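Heme oxygenase 1 (Synechocystis sp., PDB 1WE1) probably opens the heme ring with reduced electron donors and molecular oxygen, yielding biliverdin IXalpha, the precursor of photosynthetic antenna chromophores, with release of carbon monoxide and iron. Local coordinates at residues F86-G89 against Q94-K97. Numbering follows the deposited sequence.
Sequences FYYG and QEVK
Tyr88 reaches across to the 94-97 segment, and the CD1-CE1 side of its ring meets Glu95. The closest approach, 3.6 Å, is from Tyr88 CD1 to Glu95 CB. Tyr88 CE1 stands a little farther from the same methylene carbon. It is therefore the aliphatic root of Glu95 that lies obliquely against this side of the ring; the chain then bends at its second torsion (chi2 64°) and carries the carboxylate away, its plane turned 41° from that of the ring. Farther out, the phenol oxygen passes Lys97 loosely, with Tyr88 OH 4.4 Å from Lys97 CE. No direct hydrogen bond joins the two segments. A water molecule makes the polar link instead: it lies 2.9 Å from Tyr88 OH and accepts a hydrogen bond from the backbone N-H of Lys97, its oxygen 3.0 Å from Lys97 N. The phenol end is thus tied through water to the main chain just beyond the short helix 92-95.

What sends the ring this way is the first torsion of Tyr88, which sets CG anti to the carbonyl carbon (chi1 -76°). Tyr88 ends helix 77-88, and Gly89 leaves helical geometry with positive phi, beginning the turn toward helix 92-95. One residue before Tyr88, the carbonyl oxygen of Tyr87 takes hydrogen bonds from the side chains of Lys36 and Arg40. The contact thus bridges the turn between helix 77-88 and the short helix 92-95 at the surface, away from the heme site, beside helix 36-59, where Tyr88 also touches Arg40 and Val96 packs on Phe48.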
loop_
_atom_site.group_PDB
_atom_site.type_symbol
_atom_site.label_atom_id
_atom_site.label_comp_id
_atom_site.label_asym_id
_atom_site.label_seq_id
_atom_site.Cartn_x
_atom_site.Cartn_y
_atom_site.Cartn_z
ATOM N N PHE A 86 6.186 -8.513 -14.950
ATOM C CA PHE A 86 6.165 -9.933 -14.653
ATOM C C PHE A 86 4.770 -10.575 -14.777
ATOM O O PHE A 86 4.627 -11.657 -15.357
ATOM C CB PHE A 86 6.721 -10.170 -13.244
ATOM C CG PHE A 86 6.603 -11.593 -12.782
ATOM C CD1 PHE A 86 7.507 -12.559 -13.220
ATOM C CD2 PHE A 86 5.546 -11.982 -11.966
ATOM C CE1 PHE A 86 7.359 -13.902 -12.856
ATOM C CE2 PHE A 86 5.386 -13.314 -11.596
ATOM C CZ PHE A 86 6.297 -14.281 -12.046
ATOM N N TYR A 87 3.747 -9.921 -14.237
ATOM C CA TYR A 87 2.393 -10.456 -14.292
ATOM C C TYR A 87 1.680 -10.231 -15.617
ATOM O O TYR A 87 0.823 -11.023 -16.003
ATOM C CB TYR A 87 1.555 -9.864 -13.163
ATOM C CG TYR A 87 1.981 -10.348 -11.810
ATOM C CD1 TYR A 87 2.724 -9.540 -10.961
ATOM C CD2 TYR A 87 1.700 -11.641 -11.406
ATOM C CE1 TYR A 87 3.177 -10.015 -9.741
ATOM C CE2 TYR A 87 2.148 -12.130 -10.198
ATOM C CZ TYR A 87 2.888 -11.314 -9.363
ATOM O OH TYR A 87 3.324 -11.808 -8.150
ATOM N N TYR A 88 2.034 -9.153 -16.311
ATOM C CA TYR A 88 1.404 -8.825 -17.585
ATOM C C TYR A 88 2.299 -9.012 -18.794
ATOM O O TYR A 88 1.806 -9.238 -19.904
ATOM C CB TYR A 88 0.907 -7.379 -17.572
ATOM C CG TYR A 88 -0.359 -7.190 -16.780
ATOM C CD1 TYR A 88 -1.597 -7.604 -17.290
ATOM C CD2 TYR A 88 -0.324 -6.618 -15.514
ATOM C CE1 TYR A 88 -2.760 -7.451 -16.552
ATOM C CE2 TYR A 88 -1.475 -6.460 -14.773
ATOM C CZ TYR A 88 -2.689 -6.877 -15.289
ATOM O OH TYR A 88 -3.816 -6.735 -14.519
ATOM N N GLY A 89 3.605 -8.892 -18.594
ATOM C CA GLY A 89 4.520 -9.048 -19.706
ATOM C C GLY A 89 4.850 -7.726 -20.366
ATOM O O GLY A 89 4.335 -6.679 -19.977
ATOM N N GLN A 94 -0.100 -1.439 -21.836
ATOM C CA GLN A 94 -1.368 -1.546 -22.550
ATOM C C GLN A 94 -2.413 -2.441 -21.897
ATOM O O GLN A 94 -3.592 -2.326 -22.202
ATOM C CB GLN A 94 -1.120 -2.036 -23.980
ATOM C CG GLN A 94 0.172 -1.532 -24.634
ATOM C CD GLN A 94 0.340 -2.025 -26.076
ATOM O OE1 GLN A 94 1.450 -2.044 -26.611
ATOM N NE2 GLN A 94 -0.768 -2.415 -26.706
ATOM N N GLU A 95 -1.993 -3.331 -21.004
ATOM C CA GLU A 95 -2.934 -4.240 -20.348
ATOM C C GLU A 95 -3.377 -3.814 -18.949
ATOM O O GLU A 95 -4.465 -4.187 -18.492
ATOM C CB GLU A 95 -2.333 -5.645 -20.255
ATOM C CG GLU A 95 -2.849 -6.625 -21.295
ATOM C CD GLU A 95 -2.480 -6.225 -22.710
ATOM O OE1 GLU A 95 -1.268 -6.150 -23.013
ATOM O OE2 GLU A 95 -3.401 -5.985 -23.522
ATOM N N VAL A 96 -2.530 -3.049 -18.266
ATOM C CA VAL A 96 -2.840 -2.622 -16.915
ATOM C C VAL A 96 -3.997 -1.637 -16.882
ATOM O O VAL A 96 -4.101 -0.762 -17.740
ATOM C CB VAL A 96 -1.599 -1.988 -16.217
ATOM C CG1 VAL A 96 -1.321 -0.588 -16.771
ATOM C CG2 VAL A 96 -1.818 -1.959 -14.705
ATOM N N LYS A 97 -4.876 -1.800 -15.901
ATOM C CA LYS A 97 -6.017 -0.907 -15.758
ATOM C C LYS A 97 -6.264 -0.591 -14.276
ATOM O O LYS A 97 -5.740 -1.257 -13.375
ATOM C CB LYS A 97 -7.276 -1.526 -16.377
ATOM C CG LYS A 97 -7.992 -2.498 -15.466
ATOM C CD LYS A 97 -7.180 -3.761 -15.243
ATOM C CE LYS A 97 -7.567 -4.463 -13.934
ATOM N NZ LYS A 97 -9.011 -4.835 -13.843
HETATM O O HOH W 1 -4.485 -4.015 -13.945
#